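Contact-dependent inhibitor A (Escherichia coli NC101, PDB 5I4Q) is the toxin domain of a contact-dependent growth inhibition system, probably delivered into neighbouring bacteria to stop their growth and probably neutralised by the partner immunity protein CdiI. Local coordinates at residues Q43-D57 and L65-N77. Residues are numbered along the deposited sequence; the frame is centred on the assembly and turned at random.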
loop_
_atom_site.group_PDB
_atom_site.type_symbol
_atom_site.label_atom_id
_atom_site.label_comp_id
_atom_site.label_asym_id
_atom_site.label_seq_id
_atom_site.Cartn_x
_atom_site.Cartn_y
_atom_site.Cartn_z
ATOM N N GLN A 43 -5.467 -24.842 12.659
ATOM C CA GLN A 43 -6.674 -24.444 11.892
ATOM C C GLN A 43 -7.710 -25.584 11.842
ATOM O O GLN A 43 -8.917 -25.377 12.067
ATOM C CB GLN A 43 -6.332 -24.046 10.459
ATOM C CG GLN A 43 -5.396 -22.842 10.280
ATOM C CD GLN A 43 -5.060 -22.620 8.796
ATOM O OE1 GLN A 43 -5.962 -22.602 7.937
ATOM N NE2 GLN A 43 -3.770 -22.461 8.480
ATOM N N ALA A 44 -7.263 -26.789 11.506
ATOM C CA ALA A 44 -8.206 -27.918 11.290
ATOM C C ALA A 44 -8.872 -28.315 12.611
ATOM O O ALA A 44 -10.056 -28.639 12.668
ATOM C CB ALA A 44 -7.469 -29.116 10.698
ATOM N N ARG A 45 -8.101 -28.302 13.673
ATOM C CA ARG A 45 -8.662 -28.552 14.985
ATOM C C ARG A 45 -9.712 -27.518 15.361
ATOM O O ARG A 45 -10.785 -27.863 15.891
ATOM C CB ARG A 45 -7.565 -28.597 16.040
ATOM C CG ARG A 45 -8.068 -28.879 17.463
ATOM C CD ARG A 45 -6.900 -29.193 18.397
ATOM N NE ARG A 45 -6.093 -28.013 18.609
ATOM C CZ ARG A 45 -4.928 -27.990 19.248
ATOM N NH1 ARG A 45 -4.422 -29.109 19.774
ATOM N NH2 ARG A 45 -4.264 -26.832 19.363
ATOM N N GLU A 46 -9.440 -26.260 15.071
ATOM C CA GLU A 46 -10.463 -25.236 15.309
ATOM C C GLU A 46 -11.741 -25.604 14.583
ATOM O O GLU A 46 -12.835 -25.488 15.131
ATOM C CB GLU A 46 -10.013 -23.827 14.882
ATOM C CG GLU A 46 -8.958 -23.202 15.797
ATOM C CD GLU A 46 -9.374 -23.197 17.276
ATOM O OE1 GLU A 46 -10.315 -22.492 17.621
ATOM O OE2 GLU A 46 -8.795 -23.916 18.095
ATOM N N VAL A 47 -11.618 -26.065 13.346
ATOM C CA VAL A 47 -12.849 -26.390 12.616
ATOM C C VAL A 47 -13.587 -27.539 13.322
ATOM O O VAL A 47 -14.787 -27.490 13.497
ATOM C CB VAL A 47 -12.573 -26.742 11.144
ATOM C CG1 VAL A 47 -13.864 -27.124 10.449
ATOM C CG2 VAL A 47 -11.947 -25.545 10.426
ATOM N N LEU A 48 -12.843 -28.584 13.679
ATOM C CA LEU A 48 -13.420 -29.787 14.217
ATOM C C LEU A 48 -14.109 -29.474 15.558
ATOM O O LEU A 48 -15.093 -30.088 15.864
ATOM C CB LEU A 48 -12.354 -30.882 14.391
ATOM C CG LEU A 48 -11.878 -31.539 13.100
ATOM C CD1 LEU A 48 -10.745 -32.514 13.388
ATOM C CD2 LEU A 48 -13.001 -32.300 12.392
ATOM N N ASN A 49 -13.597 -28.488 16.299
ATOM C CA ASN A 49 -14.093 -28.062 17.615
ATOM C C ASN A 49 -15.069 -26.892 17.598
ATOM O O ASN A 49 -15.365 -26.290 18.642
ATOM C CB ASN A 49 -12.889 -27.700 18.511
ATOM C CG ASN A 49 -12.148 -28.931 18.999
ATOM O OD1 ASN A 49 -12.693 -30.006 19.008
ATOM N ND2 ASN A 49 -10.933 -28.771 19.406
ATOM N N SER A 50 -15.569 -26.552 16.424
ATOM C CA SER A 50 -16.436 -25.354 16.267
ATOM C C SER A 50 -17.887 -25.711 16.061
ATOM O O SER A 50 -18.625 -24.897 15.546
ATOM C CB SER A 50 -16.024 -24.546 15.024
ATOM O OG SER A 50 -16.349 -25.275 13.854
ATOM N N ASN A 51 -18.286 -26.922 16.440
ATOM C CA ASN A 51 -19.564 -27.493 15.999
ATOM C C ASN A 51 -19.788 -27.235 14.542
ATOM O O ASN A 51 -20.674 -26.533 14.164
ATOM C CB ASN A 51 -20.733 -26.904 16.769
ATOM C CG ASN A 51 -22.069 -27.549 16.400
ATOM O OD1 ASN A 51 -22.149 -28.748 16.115
ATOM N ND2 ASN A 51 -23.120 -26.760 16.437
ATOM N N PRO A 52 -18.958 -27.808 13.703
ATOM C CA PRO A 52 -19.067 -27.399 12.307
ATOM C C PRO A 52 -20.306 -27.959 11.593
ATOM O O PRO A 52 -20.828 -28.989 11.994
ATOM C CB PRO A 52 -17.778 -27.957 11.697
ATOM C CG PRO A 52 -17.421 -29.132 12.580
ATOM C CD PRO A 52 -17.866 -28.773 13.956
ATOM N N LYS A 53 -20.775 -27.248 10.569
ATOM C CA LYS A 53 -21.765 -27.732 9.626
ATOM C C LYS A 53 -21.071 -28.766 8.740
ATOM O O LYS A 53 -20.017 -28.496 8.154
ATOM C CB LYS A 53 -22.242 -26.558 8.800
ATOM C CG LYS A 53 -23.206 -26.855 7.664
ATOM C CD LYS A 53 -23.875 -25.549 7.207
ATOM C CE LYS A 53 -24.825 -24.966 8.284
ATOM N NZ LYS A 53 -25.203 -23.527 8.099
ATOM N N ILE A 54 -21.645 -29.952 8.651
ATOM C CA ILE A 54 -21.025 -31.060 7.979
ATOM C C ILE A 54 -21.937 -31.482 6.857
ATOM O O ILE A 54 -23.116 -31.635 7.063
ATOM C CB ILE A 54 -20.775 -32.216 8.959
ATOM C CG1 ILE A 54 -19.917 -31.713 10.120
ATOM C CG2 ILE A 54 -20.085 -33.364 8.244
ATOM C CD1 ILE A 54 -19.546 -32.723 11.180
ATOM N N GLU A 55 -21.379 -31.617 5.653
ATOM C CA GLU A 55 -22.116 -32.032 4.463
ATOM C C GLU A 55 -21.207 -32.933 3.603
ATOM O O GLU A 55 -19.986 -32.988 3.823
ATOM C CB GLU A 55 -22.561 -30.836 3.629
ATOM C CG GLU A 55 -23.416 -29.790 4.316
ATOM C CD GLU A 55 -23.439 -28.463 3.537
ATOM O OE1 GLU A 55 -24.472 -27.755 3.619
ATOM O OE2 GLU A 55 -22.433 -28.117 2.844
ATOM N N PRO A 56 -21.790 -33.626 2.596
ATOM C CA PRO A 56 -20.926 -34.358 1.660
ATOM C C PRO A 56 -19.996 -33.412 0.910
ATOM O O PRO A 56 -20.375 -32.280 0.683
ATOM C CB PRO A 56 -21.921 -35.008 0.689
ATOM C CG PRO A 56 -23.234 -35.029 1.426
ATOM C CD PRO A 56 -23.216 -33.769 2.242
ATOM N N ASP A 57 -18.809 -33.872 0.528
ATOM C CA ASP A 57 -17.975 -33.082 -0.390
ATOM C C ASP A 57 -18.786 -32.704 -1.641
ATOM O O ASP A 57 -19.193 -33.581 -2.375
ATOM C CB ASP A 57 -16.753 -33.891 -0.783
ATOM C CG ASP A 57 -15.812 -33.140 -1.759
ATOM O OD1 ASP A 57 -16.050 -31.940 -2.045
ATOM O OD2 ASP A 57 -14.815 -33.770 -2.235
ATOM N N LEU A 65 -15.799 -35.193 3.375
ATOM C CA LEU A 65 -16.934 -34.321 3.699
ATOM C C LEU A 65 -16.484 -32.876 3.763
ATOM O O LEU A 65 -15.326 -32.578 4.029
ATOM C CB LEU A 65 -17.531 -34.697 5.060
ATOM C CG LEU A 65 -17.902 -36.156 5.229
ATOM C CD1 LEU A 65 -17.903 -36.552 6.697
ATOM C CD2 LEU A 65 -19.249 -36.370 4.570
ATOM N N ARG A 66 -17.432 -31.976 3.557
ATOM C CA ARG A 66 -17.192 -30.578 3.778
ATOM C C ARG A 66 -17.636 -30.147 5.174
ATOM O O ARG A 66 -18.794 -30.286 5.512
ATOM C CB ARG A 66 -17.940 -29.787 2.769
ATOM C CG ARG A 66 -17.505 -28.344 2.649
ATOM C CD ARG A 66 -18.689 -27.545 2.135
ATOM N NE ARG A 66 -18.351 -26.142 1.900
ATOM C CZ ARG A 66 -18.781 -25.103 2.624
ATOM N NH1 ARG A 66 -19.588 -25.267 3.681
ATOM N NH2 ARG A 66 -18.378 -23.879 2.294
ATOM N N TYR A 67 -16.696 -29.563 5.925
ATOM C CA TYR A 67 -16.910 -29.023 7.238
ATOM C C TYR A 67 -16.751 -27.500 7.191
ATOM O O TYR A 67 -15.800 -26.960 6.571
ATOM C CB TYR A 67 -15.842 -29.541 8.191
ATOM C CG TYR A 67 -15.959 -30.963 8.639
ATOM C CD1 TYR A 67 -15.918 -32.021 7.722
ATOM C CD2 TYR A 67 -16.025 -31.281 9.996
ATOM C CE1 TYR A 67 -15.976 -33.346 8.154
ATOM C CE2 TYR A 67 -16.080 -32.597 10.427
ATOM C CZ TYR A 67 -16.062 -33.624 9.498
ATOM O OH TYR A 67 -16.133 -34.918 9.922
ATOM N N GLU A 68 -17.640 -26.797 7.872
ATOM C CA GLU A 68 -17.575 -25.357 7.916
ATOM C C GLU A 68 -17.746 -24.834 9.335
ATOM O O GLU A 68 -18.757 -25.085 9.965
ATOM C CB GLU A 68 -18.650 -24.756 7.037
ATOM C CG GLU A 68 -18.473 -23.239 6.853
ATOM C CD GLU A 68 -19.374 -22.651 5.775
ATOM O OE1 GLU A 68 -20.126 -23.434 5.133
ATOM O OE2 GLU A 68 -19.345 -21.413 5.581
ATOM N N GLY A 69 -16.773 -24.079 9.814
ATOM C CA GLY A 69 -16.807 -23.538 11.137
ATOM C C GLY A 69 -15.534 -22.783 11.416
ATOM O O GLY A 69 -14.585 -22.911 10.688
ATOM N N ALA A 70 -15.556 -21.960 12.445
ATOM C CA ALA A 70 -14.439 -21.127 12.847
ATOM C C ALA A 70 -13.884 -20.253 11.739
ATOM O O ALA A 70 -12.690 -19.963 11.684
ATOM C CB ALA A 70 -13.340 -21.997 13.430
ATOM N N GLY A 71 -14.749 -19.808 10.862
ATOM C CA GLY A 71 -14.291 -18.958 9.768
ATOM C C GLY A 71 -13.650 -19.703 8.594
ATOM O O GLY A 71 -13.129 -19.097 7.710
ATOM N N LEU A 72 -13.708 -21.027 8.589
ATOM C CA LEU A 72 -13.025 -21.807 7.583
ATOM C C LEU A 72 -13.926 -22.916 7.051
ATOM O O LEU A 72 -14.919 -23.262 7.670
ATOM C CB LEU A 72 -11.757 -22.447 8.170
ATOM C CG LEU A 72 -10.733 -21.579 8.869
ATOM C CD1 LEU A 72 -10.036 -22.371 9.932
ATOM C CD2 LEU A 72 -9.700 -21.062 7.876
ATOM N N GLU A 73 -13.534 -23.437 5.888
ATOM C CA GLU A 73 -14.159 -24.529 5.174
ATOM C C GLU A 73 -13.054 -25.496 4.953
ATOM O O GLU A 73 -11.933 -25.138 4.514
ATOM C CB GLU A 73 -14.678 -24.166 3.780
ATOM C CG GLU A 73 -15.672 -23.016 3.744
ATOM C CD GLU A 73 -15.930 -22.438 2.333
ATOM O OE1 GLU A 73 -15.387 -22.985 1.350
ATOM O OE2 GLU A 73 -16.683 -21.412 2.223
HETATM N N MSE A 74 -13.400 -26.748 5.169
HETATM C CA MSE A 74 -12.441 -27.809 5.095
HETATM C C MSE A 74 -13.065 -29.020 4.430
HETATM O O MSE A 74 -14.251 -29.343 4.632
HETATM C CB MSE A 74 -12.092 -28.114 6.532
HETATM C CG MSE A 74 -11.428 -29.439 6.666
HETATM SE SE MSE A 74 -10.777 -29.612 8.503
HETATM C CE MSE A 74 -12.267 -30.566 9.390
ATOM N N ILE A 75 -12.238 -29.719 3.675
ATOM C CA ILE A 75 -12.589 -30.959 3.047
ATOM C C ILE A 75 -11.725 -31.999 3.779
ATOM O O ILE A 75 -10.477 -31.959 3.728
ATOM C CB ILE A 75 -12.257 -30.908 1.549
ATOM C CG1 ILE A 75 -12.977 -29.725 0.856
ATOM C CG2 ILE A 75 -12.537 -32.241 0.845
ATOM C CD1 ILE A 75 -14.494 -29.759 0.885
ATOM N N TYR A 76 -12.403 -32.937 4.430
ATOM C CA TYR A 76 -11.829 -33.813 5.483
ATOM C C TYR A 76 -12.461 -35.203 5.450
ATOM O O TYR A 76 -13.682 -35.351 5.229
ATOM C CB TYR A 76 -12.113 -33.215 6.845
ATOM C CG TYR A 76 -11.707 -34.025 8.047
ATOM C CD1 TYR A 76 -10.390 -34.130 8.406
ATOM C CD2 TYR A 76 -12.657 -34.633 8.843
ATOM C CE1 TYR A 76 -10.013 -34.820 9.525
ATOM C CE2 TYR A 76 -12.302 -35.344 9.969
ATOM C CZ TYR A 76 -10.978 -35.437 10.308
ATOM O OH TYR A 76 -10.605 -36.116 11.429
ATOM N N ASN A 77 -11.591 -36.197 5.595
ATOM C CA ASN A 77 -11.963 -37.604 5.572
ATOM C C ASN A 77 -11.993 -38.113 7.011
ATOM O O ASN A 77 -10.941 -38.442 7.575
ATOM C CB ASN A 77 -10.970 -38.396 4.770
ATOM C CG ASN A 77 -11.433 -39.807 4.525
ATOM O OD1 ASN A 77 -11.956 -40.458 5.406
ATOM N ND2 ASN A 77 -11.263 -40.272 3.317
#
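Val47 of helix 40-48 touches the sheet with both methyls: CG1 packs on Tyr67 CB and on CE of Met74, a selenomethionine, whereas CG2 lies 3.7 Å from Leu72 CD1. A compact branched residue suits this spot, since its two methyls let one side chain touch strands 65-69 and 72-77 at once. The next residue, Leu48, sends CD2 to within 3.5 Å of Met74 CE and over a face of the Tyr76 ring, and Ala44, one turn before Leu48 and small enough to let the helix come close, rests its CB on the selenium.

The Tyr67 ring is held on several sides. Ile54 covers one face in a CH-pi contact, CG1 lying 4.1 Å from the ring centroid, and Pro52 CG meets the ring edge near its plane. With Ile54 CG1 anti to the carbonyl carbon (chi1 -57°), the extended chain runs on across the ring and brings CD1 within 3.5 Å of Tyr67 CE2.

Behind these side chains, strand 53-56 pairs antiparallel with strand 65-69. Lys53 and Glu68 exchange two backbone hydrogen bonds, as do Glu55 and Arg66, whose Arg66 N to Glu55 O bond measures 2.8 Å. The chain reaches this strand through a turn in which Ser50 OG and N both bond to Val47 O, OG at 2.7 Å, so that two donors on the same face of its plane grip this carbonyl near the helix end. Gly69, without a side chain, lets that OG approach its CA to 3.3 Å.

On the other side, Arg66 pairs with Glu68 and, less surely because the model is crowded there, with Glu73; Tyr81 of the Contact-dependent inhibitor chain packs on Arg66. One side of the sheet is thus largely apolar and partly covered by the helix; the other, rich in charge though Ile75 also lies there, meets the probable immunity protein.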